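Local coordinates for protein beta-glucosidase (Chaetomella raphigera, PDB 6JXG) that probably hydrolyses terminal, non-reducing beta-D-glucosyl residues with release of beta-D-glucose, as a secreted family 3 glycoside hydrolase of cellulose breakdown, at residues Gly41-Val46 / Pro52-Gln57; Val32-Gly37 / Ser307-Gly312; Ser80-Ser85 / Ala629-Leu634. All coordinates share one frame; numbering follows the deposited sequence.

Interaction 1. Residues Gly41-Val46 / Pro52-Gln57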
loop_
_atom_site.group_PDB
_atom_site.type_symbol
_atom_site.label_atom_id
_atom_site.label_comp_id
_atom_site.label_asym_id
_atom_site.label_seq_id
_atom_site.Cartn_x
_atom_site.Cartn_y
_atom_site.Cartn_z
ATOM N N GLY A 41 -21.143 -1.272 0.887
ATOM C CA GLY A 41 -21.864 -2.344 0.159
ATOM C C GLY A 41 -22.503 -3.310 1.131
ATOM O O GLY A 41 -21.958 -3.565 2.197
ATOM N N ASN A 42 -23.655 -3.844 0.755
ATOM C CA ASN A 42 -24.278 -4.929 1.555
ATOM C C ASN A 42 -24.951 -5.920 0.675
ATOM O O ASN A 42 -25.423 -5.610 -0.429
ATOM C CB ASN A 42 -25.355 -4.362 2.524
ATOM C CG ASN A 42 -24.798 -3.592 3.688
ATOM O OD1 ASN A 42 -24.455 -4.165 4.808
ATOM N ND2 ASN A 42 -24.801 -2.298 3.529
ATOM N N THR A 43 -25.005 -7.156 1.146
ATOM C CA THR A 43 -25.944 -8.103 0.642
ATOM C C THR A 43 -27.003 -8.403 1.716
ATOM O O THR A 43 -26.746 -8.232 2.900
ATOM C CB THR A 43 -25.259 -9.403 0.126
ATOM O OG1 THR A 43 -24.364 -9.919 1.095
ATOM C CG2 THR A 43 -24.536 -9.108 -1.149
ATOM N N ALA A 44 -28.166 -8.887 1.286
ATOM C CA ALA A 44 -29.298 -9.215 2.218
ATOM C C ALA A 44 -28.972 -10.391 3.178
ATOM O O ALA A 44 -28.309 -11.294 2.808
ATOM C CB ALA A 44 -30.509 -9.602 1.409
ATOM N N ALA A 45 -29.477 -10.341 4.403
ATOM C CA ALA A 45 -29.412 -11.464 5.317
ATOM C C ALA A 45 -30.140 -12.688 4.733
ATOM O O ALA A 45 -31.094 -12.555 3.985
ATOM C CB ALA A 45 -30.074 -11.041 6.653
ATOM N N VAL A 46 -29.685 -13.861 5.109
ATOM C CA VAL A 46 -30.354 -15.129 4.772
ATOM C C VAL A 46 -30.529 -15.852 6.108
ATOM O O VAL A 46 -29.625 -16.490 6.599
ATOM C CB VAL A 46 -29.543 -15.968 3.796
ATOM C CG1 VAL A 46 -30.229 -17.288 3.483
ATOM C CG2 VAL A 46 -29.259 -15.172 2.518
ATOM N N PRO A 52 -25.790 -12.945 8.218
ATOM C CA PRO A 52 -26.260 -11.544 8.344
ATOM C C PRO A 52 -26.302 -10.816 7.030
ATOM O O PRO A 52 -25.936 -11.356 6.011
ATOM C CB PRO A 52 -25.234 -10.909 9.255
ATOM C CG PRO A 52 -23.942 -11.599 8.883
ATOM C CD PRO A 52 -24.351 -13.063 8.548
ATOM N N GLU A 53 -26.743 -9.560 7.084
ATOM C CA GLU A 53 -26.646 -8.670 5.983
ATOM C C GLU A 53 -25.155 -8.322 5.807
ATOM O O GLU A 53 -24.659 -7.389 6.429
ATOM C CB GLU A 53 -27.517 -7.449 6.260
ATOM C CG GLU A 53 -27.612 -6.438 5.133
ATOM C CD GLU A 53 -28.547 -5.284 5.437
ATOM O OE1 GLU A 53 -28.440 -4.205 4.848
ATOM O OE2 GLU A 53 -29.410 -5.475 6.253
ATOM N N LEU A 54 -24.424 -9.057 4.965
ATOM C CA LEU A 54 -22.966 -8.877 4.892
ATOM C C LEU A 54 -22.571 -7.433 4.606
ATOM O O LEU A 54 -23.110 -6.819 3.668
ATOM C CB LEU A 54 -22.290 -9.779 3.860
ATOM C CG LEU A 54 -22.427 -11.266 4.209
ATOM C CD1 LEU A 54 -22.077 -12.105 2.974
ATOM C CD2 LEU A 54 -21.487 -11.642 5.340
ATOM N N CYS A 55 -21.600 -6.931 5.383
ATOM C CA CYS A 55 -21.234 -5.509 5.404
ATOM C C CYS A 55 -19.821 -5.396 4.798
ATOM O O CYS A 55 -18.862 -6.010 5.330
ATOM C CB CYS A 55 -21.253 -4.978 6.837
ATOM S SG CYS A 55 -20.561 -3.283 7.024
ATOM N N TYR A 56 -19.743 -4.640 3.688
ATOM C CA TYR A 56 -18.480 -4.361 3.006
ATOM C C TYR A 56 -18.180 -2.881 3.232
ATOM O O TYR A 56 -19.021 -2.004 2.863
ATOM C CB TYR A 56 -18.657 -4.603 1.510
ATOM C CG TYR A 56 -18.893 -6.039 1.056
ATOM C CD1 TYR A 56 -17.906 -6.760 0.373
ATOM C CD2 TYR A 56 -20.097 -6.634 1.222
ATOM C CE1 TYR A 56 -18.140 -8.019 -0.045
ATOM C CE2 TYR A 56 -20.342 -7.925 0.824
ATOM C CZ TYR A 56 -19.359 -8.621 0.165
ATOM O OH TYR A 56 -19.635 -9.896 -0.257
ATOM N N GLN A 57 -17.023 -2.597 3.815
ATOM C CA GLN A 57 -16.702 -1.243 4.211
ATOM C C GLN A 57 -15.262 -0.847 3.770
ATOM O O GLN A 57 -14.303 -1.586 3.984
ATOM C CB GLN A 57 -16.890 -1.014 5.713
ATOM C CG GLN A 57 -16.916 0.460 6.109
ATOM C CD GLN A 57 -18.246 1.118 5.746
ATOM O OE1 GLN A 57 -19.201 0.454 5.285
ATOM N NE2 GLN A 57 -18.333 2.430 5.973
HETATM O O HOH W 1 -22.107 -11.056 -0.206
HETATM O O HOH W 2 -25.576 -11.424 2.977
HETATM O O HOH W 3 -31.115 -8.055 5.355
#
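The hydroxyl of Thr43 is gripped by two waters that tie it to Tyr56 and Leu54. One water donates to OG1 and bonds Tyr56 OH at 2.7 Å, lying in plane at the edge of the tyrosine ring. The other accepts from Thr43 OG1 at 2.7 Å, donates to Ala44 O and takes a longer bond from Leu54 N. With chi1 at 50°, OG1 sits between the backbone N and the carbonyl carbon, alongside Leu54 CB at 3.5 Å. Threonine suits the place because its hydroxyl can give one bond and receive another.

Gly41 and Tyr56 form an antiparallel hydrogen-bonded pair: Tyr56 N reaches Gly41 O at 2.9 Å (166° at the hydrogen), and Gly41 N returns a bond to Tyr56 O. Asn42 and Cys55 follow as a non-hydrogen-bonded pair, their side chains on the other face from Tyr56; Cys55 is bridged there to Cys39. Beyond it, Thr43 N bonds Leu54 O at 3.2 Å, on a lone pair in the carbonyl plane. Strand 55-57 in turn runs parallel to strand 105-106, leaving 41-42 as the antiparallel edge strand in the sheet of the TIM-barrel-clan N-terminal domain.

The extended side chain of Glu53 crosses that of Asn42 obliquely; its CG, anti to the backbone N (chi1 -176°), nears Thr43 O, and a water accepting from Ala45 N donates to OE2. Leu54 packs on helix 278-294. Toward the hairpin's connecting loop direct bonds thus give way to water bridges, which probably meet the needs of Ala44 O, Ala45 N and Leu54 N, atoms without a direct bond across the two segments.

Interaction 2. Residues Val32-Gly37 / Ser307-Gly312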
loop_
_atom_site.group_PDB
_atom_site.type_symbol
_atom_site.label_atom_id
_atom_site.label_comp_id
_atom_site.label_asym_id
_atom_site.label_seq_id
_atom_site.Cartn_x
_atom_site.Cartn_y
_atom_site.Cartn_z
ATOM N N VAL A 32 -27.290 -4.952 -2.474
ATOM C CA VAL A 32 -28.692 -4.413 -2.274
ATOM C C VAL A 32 -28.956 -3.084 -2.964
ATOM O O VAL A 32 -30.104 -2.667 -3.050
ATOM C CB VAL A 32 -29.070 -4.239 -0.793
ATOM C CG1 VAL A 32 -28.987 -5.559 -0.091
ATOM C CG2 VAL A 32 -28.218 -3.196 -0.114
ATOM N N GLY A 33 -27.908 -2.429 -3.470
ATOM C CA GLY A 33 -28.039 -1.128 -4.063
ATOM C C GLY A 33 -27.184 -0.102 -3.360
ATOM O O GLY A 33 -27.033 -0.134 -2.128
ATOM N N TRP A 34 -26.719 0.890 -4.108
ATOM C CA TRP A 34 -25.897 1.965 -3.537
ATOM C C TRP A 34 -26.647 2.785 -2.456
ATOM O O TRP A 34 -27.737 3.244 -2.690
ATOM C CB TRP A 34 -25.400 2.854 -4.659
ATOM C CG TRP A 34 -24.615 4.046 -4.242
ATOM C CD1 TRP A 34 -24.889 5.309 -4.565
ATOM C CD2 TRP A 34 -23.375 4.063 -3.498
ATOM N NE1 TRP A 34 -23.946 6.144 -4.016
ATOM C CE2 TRP A 34 -22.996 5.398 -3.360
ATOM C CE3 TRP A 34 -22.567 3.051 -2.898
ATOM C CZ2 TRP A 34 -21.799 5.811 -2.681
ATOM C CZ3 TRP A 34 -21.382 3.440 -2.181
ATOM C CH2 TRP A 34 -21.020 4.834 -2.060
ATOM N N GLU A 35 -26.033 2.902 -1.269
ATOM C CA GLU A 35 -26.601 3.550 -0.086
ATOM C C GLU A 35 -27.859 2.970 0.474
ATOM O O GLU A 35 -28.385 3.521 1.442
ATOM C CB GLU A 35 -26.766 5.081 -0.283
ATOM C CG GLU A 35 -25.463 5.683 -0.724
ATOM C CD GLU A 35 -25.484 7.203 -0.775
ATOM O OE1 GLU A 35 -26.482 7.773 -0.342
ATOM O OE2 GLU A 35 -24.516 7.790 -1.224
ATOM N N LYS A 36 -28.278 1.801 0.017
ATOM C CA LYS A 36 -29.511 1.229 0.544
ATOM C C LYS A 36 -29.257 0.552 1.905
ATOM O O LYS A 36 -30.066 0.689 2.838
ATOM C CB LYS A 36 -30.139 0.213 -0.427
ATOM C CG LYS A 36 -30.621 0.736 -1.795
ATOM C CD LYS A 36 -31.701 1.821 -1.686
ATOM C CE LYS A 36 -31.277 3.242 -2.152
ATOM N NZ LYS A 36 -31.664 4.309 -1.157
ATOM N N GLY A 37 -28.155 -0.211 2.016
ATOM C CA GLY A 37 -27.668 -0.655 3.283
ATOM C C GLY A 37 -26.831 0.359 4.014
ATOM O O GLY A 37 -26.566 1.456 3.496
ATOM N N SER A 307 -24.645 3.894 10.545
ATOM C CA SER A 307 -24.780 4.062 9.080
ATOM C C SER A 307 -23.646 4.883 8.526
ATOM O O SER A 307 -23.223 5.896 9.111
ATOM C CB SER A 307 -26.135 4.748 8.741
ATOM O OG SER A 307 -26.445 4.956 7.368
ATOM N N SER A 308 -23.204 4.513 7.312
ATOM C CA SER A 308 -22.294 5.373 6.532
ATOM C C SER A 308 -22.886 6.710 6.165
ATOM O O SER A 308 -22.153 7.646 5.851
ATOM C CB SER A 308 -21.915 4.601 5.255
ATOM O OG SER A 308 -21.103 3.437 5.574
ATOM N N TRP A 309 -24.215 6.825 6.134
ATOM C CA TRP A 309 -24.863 7.943 5.436
ATOM C C TRP A 309 -25.528 8.930 6.444
ATOM O O TRP A 309 -26.129 9.904 6.041
ATOM C CB TRP A 309 -25.914 7.420 4.447
ATOM C CG TRP A 309 -25.516 6.123 3.807
ATOM C CD1 TRP A 309 -26.078 4.897 3.992
ATOM C CD2 TRP A 309 -24.371 5.914 2.965
ATOM N NE1 TRP A 309 -25.370 3.925 3.305
ATOM C CE2 TRP A 309 -24.348 4.535 2.625
ATOM C CE3 TRP A 309 -23.418 6.758 2.413
ATOM C CZ2 TRP A 309 -23.357 4.001 1.879
ATOM C CZ3 TRP A 309 -22.463 6.223 1.615
ATOM C CH2 TRP A 309 -22.443 4.880 1.337
ATOM N N ASN A 310 -25.397 8.678 7.737
ATOM C CA ASN A 310 -26.025 9.581 8.773
ATOM C C ASN A 310 -25.006 10.350 9.545
ATOM O O ASN A 310 -25.312 10.830 10.634
ATOM C CB ASN A 310 -26.910 8.702 9.741
ATOM C CG ASN A 310 -26.095 7.896 10.736
ATOM O OD1 ASN A 310 -24.893 7.829 10.574
ATOM N ND2 ASN A 310 -26.732 7.235 11.747
ATOM N N GLY A 311 -23.778 10.427 9.010
ATOM C CA GLY A 311 -22.611 11.046 9.637
ATOM C C GLY A 311 -21.686 10.041 10.270
ATOM O O GLY A 311 -20.747 10.413 10.946
ATOM N N GLY A 312 -21.986 8.743 10.114
ATOM C CA GLY A 312 -21.155 7.692 10.696
ATOM C C GLY A 312 -21.453 7.440 12.150
ATOM O O GLY A 312 -20.551 7.075 12.930
#
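The indole of Trp309 meets Glu35, Gly37 and Trp34 with a face, an N-H and a ring edge. Over its six-membered ring stands Glu35 CG, 3.5 Å from the centroid and almost straight above the face, a CH-pi contact; the carboxylate beyond it is stacked on the same indole, the planes 16° apart. At the rim, NE1 gives its hydrogen to Gly37 O at 2.8 Å, with the acceptor almost exactly in the indole plane and 157° at the hydrogen. The far end of the ring points its edge at the face of Trp34, a T-shaped pair with CH2 to CH2 at 3.7 Å.

Ser308 CB covers the opposite face, and Ser307 OG accepts from Trp309 N in an ST turn that helps set the backbone from which the indole projects. Glu35 has CG beside its backbone N (chi1 -53°), bringing the extended chain's methylene over the indole. Further out, Trp34 packs against Phe256 and Trp233, and its backbone N bonds Asp254.

Replacing Trp309 with a leucine would probably leave Gly37 O without its indole donor and Glu35 without a flat surface to lie on. Tryptophan fits because one side chain supplies both an in-plane donor and a broad apolar face, tying the loop between helix 22-29 and strand 41-42 to that between helices 278-294 and 323-332; segments 32-37 and 307-312 themselves share no backbone-to-backbone bond.

Interaction 3. Residues Ser80-Ser85 / Ala629-Leu634; sequences STWDIS and AEVAQL
Apolar contact between Trp82 and Val631 is the heart of this junction. Val631 CG1 touches Trp82 CB at 3.5 Å; the same methyl also lies 3.6 Å from Trp82 CE3. The valine places CG1 anti to its backbone N (chi1 180°), which turns both methyls toward the beta carbon of Trp82, CG1 the nearer. A branched side chain suits the site, offering two methyls from a rigid strand. The outer end of the indole reaches Gln633, whose CG lies 3.9 Å from Trp82 CZ3; the side chains cross at about a right angle, with ring and amide planes 28° apart.

No hydrogen bond links the two segments: the indole N-H and the Gln633 amide find their partners outside them, apart from the weak NE2 bond to Val631 O. Trp82 NE1 donates to Lys528 O, which helps fix the rotation of the indole. The amide of Gln633 bonds Tyr635 OH through OE1 and Gly574 O through NE2.

Turn geometry sets the tryptophan in place. Thr81 OG1, also hydrogen-bonded to Thr78 O, accepts from Asp83 N at 3.0 Å in an ST turn, and Asp83 is the N-cap of helix 84-100, its OD1 receiving a weak bond from Ser85 N. Between them Trp82 has positive phi, 49°, where the chain turns from one helix to the next.

Aromatic neighbours extend the packing: Phe653 meets Trp82 edge-to-face. The arrangement is a domain interface of family 3 beta-glucosidases, an interhelical turn of the N-terminal domain set against a strand of the fibronectin type III-like domain.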
loop_
_atom_site.group_PDB
_atom_site.type_symbol
_atom_site.label_atom_id
_atom_site.label_comp_id
_atom_site.label_asym_id
_atom_site.label_seq_id
_atom_site.Cartn_x
_atom_site.Cartn_y
_atom_site.Cartn_z
ATOM N N SER A 80 7.099 2.177 3.847
ATOM C CA SER A 80 8.308 2.947 4.104
ATOM C C SER A 80 9.032 2.631 5.407
ATOM O O SER A 80 10.211 3.003 5.581
ATOM C CB SER A 80 8.092 4.467 4.003
ATOM O OG SER A 80 7.534 4.846 2.717
ATOM N N THR A 81 8.323 1.946 6.331
ATOM C CA THR A 81 8.966 1.468 7.549
ATOM C C THR A 81 9.828 0.296 7.346
ATOM O O THR A 81 10.662 0.037 8.214
ATOM C CB THR A 81 7.934 1.017 8.616
ATOM O OG1 THR A 81 7.321 -0.221 8.163
ATOM C CG2 THR A 81 6.935 2.140 8.840
ATOM N N TRP A 82 9.572 -0.460 6.259
ATOM C CA TRP A 82 10.227 -1.717 5.942
ATOM C C TRP A 82 10.230 -2.669 7.180
ATOM O O TRP A 82 11.191 -3.418 7.403
ATOM C CB TRP A 82 11.664 -1.508 5.466
ATOM C CG TRP A 82 11.790 -0.815 4.187
ATOM C CD1 TRP A 82 11.457 0.490 3.930
ATOM C CD2 TRP A 82 12.369 -1.326 2.965
ATOM N NE1 TRP A 82 11.712 0.796 2.598
ATOM C CE2 TRP A 82 12.275 -0.285 1.982
ATOM C CE3 TRP A 82 12.929 -2.550 2.589
ATOM C CZ2 TRP A 82 12.731 -0.433 0.680
ATOM C CZ3 TRP A 82 13.408 -2.685 1.280
ATOM C CH2 TRP A 82 13.296 -1.623 0.352
ATOM N N ASP A 83 9.179 -2.544 8.008
ATOM C CA ASP A 83 9.131 -3.224 9.343
ATOM C C ASP A 83 7.936 -4.182 9.387
ATOM O O ASP A 83 6.843 -3.746 9.593
ATOM C CB ASP A 83 9.109 -2.183 10.458
ATOM C CG ASP A 83 9.206 -2.829 11.838
ATOM O OD1 ASP A 83 8.918 -4.044 11.911
ATOM O OD2 ASP A 83 9.654 -2.142 12.752
ATOM N N ILE A 84 8.143 -5.473 9.080
ATOM C CA ILE A 84 6.998 -6.375 9.018
ATOM C C ILE A 84 6.159 -6.478 10.288
ATOM O O ILE A 84 4.985 -6.814 10.218
ATOM C CB ILE A 84 7.382 -7.803 8.550
ATOM C CG1 ILE A 84 8.399 -8.441 9.482
ATOM C CG2 ILE A 84 7.762 -7.727 7.104
ATOM C CD1 ILE A 84 8.894 -9.830 9.103
ATOM N N SER A 85 6.783 -6.207 11.429
ATOM C CA SER A 85 6.104 -6.210 12.696
ATOM C C SER A 85 5.123 -5.066 12.792
ATOM O O SER A 85 3.987 -5.263 13.231
ATOM C CB SER A 85 7.075 -6.158 13.830
ATOM O OG SER A 85 6.332 -6.356 15.041
ATOM N N ALA A 629 18.123 2.217 13.949
ATOM C CA ALA A 629 17.798 0.987 13.232
ATOM C C ALA A 629 18.162 1.101 11.786
ATOM O O ALA A 629 17.993 2.175 11.167
ATOM C CB ALA A 629 16.335 0.675 13.347
ATOM N N GLU A 630 18.710 0.031 11.264
ATOM C CA GLU A 630 19.072 -0.057 9.846
ATOM C C GLU A 630 18.212 -1.089 9.130
ATOM O O GLU A 630 17.943 -2.172 9.669
ATOM C CB GLU A 630 20.549 -0.436 9.741
ATOM C CG GLU A 630 21.027 -0.852 8.363
ATOM C CD GLU A 630 21.124 0.292 7.378
ATOM O OE1 GLU A 630 22.069 0.276 6.517
ATOM O OE2 GLU A 630 20.239 1.166 7.427
ATOM N N VAL A 631 17.795 -0.769 7.906
ATOM C CA VAL A 631 17.066 -1.691 7.046
ATOM C C VAL A 631 18.068 -2.287 6.067
ATOM O O VAL A 631 18.436 -1.663 5.082
ATOM C CB VAL A 631 15.891 -1.008 6.272
ATOM C CG1 VAL A 631 15.147 -1.999 5.376
ATOM C CG2 VAL A 631 14.925 -0.401 7.221
ATOM N N ALA A 632 18.595 -3.476 6.412
ATOM C CA ALA A 632 19.461 -4.202 5.470
ATOM C C ALA A 632 18.621 -4.798 4.359
ATOM O O ALA A 632 17.543 -5.309 4.613
ATOM C CB ALA A 632 20.197 -5.265 6.172
ATOM N N GLN A 633 19.144 -4.784 3.147
ATOM C CA GLN A 633 18.424 -5.161 1.935
ATOM C C GLN A 633 19.251 -6.136 1.153
ATOM O O GLN A 633 20.488 -5.972 1.098
ATOM C CB GLN A 633 18.118 -3.974 1.058
ATOM C CG GLN A 633 17.255 -2.971 1.797
ATOM C CD GLN A 633 17.312 -1.576 1.234
ATOM O OE1 GLN A 633 17.277 -1.376 0.029
ATOM N NE2 GLN A 633 17.367 -0.598 2.118
ATOM N N LEU A 634 18.552 -7.102 0.548
ATOM C CA LEU A 634 19.121 -8.096 -0.347
ATOM C C LEU A 634 18.504 -7.976 -1.710
ATOM O O LEU A 634 17.272 -8.100 -1.840
ATOM C CB LEU A 634 18.762 -9.499 0.137
ATOM C CG LEU A 634 19.512 -10.754 -0.273
ATOM C CD1 LEU A 634 18.687 -12.002 -0.387
ATOM C CD2 LEU A 634 20.629 -10.651 -1.252
#

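In the fold
Interactions 1 and 2 adjoin, their centres about 12 Å apart: Asn42 O and Val32 N lie 2.8 Å apart, a probable hydrogen bond, and Gln57 NE2 and Ser308 OG 3.0 Å apart, another. Through these two pairs the hairpin at the edge of the N-terminal domain's sheet touches both loops of interaction 2. Along the chain, interaction 1 falls wholly between those loops. Interaction 3 stands apart, across the chain's centre, with its own centre about 38 Å from that of interaction 1 and about 40 Å from that of interaction 2. It joins the N-terminal domain to the fibronectin type III-like domain, whereas the 32-37 and 307-312 loops meet on the opposite side of the chain's centre.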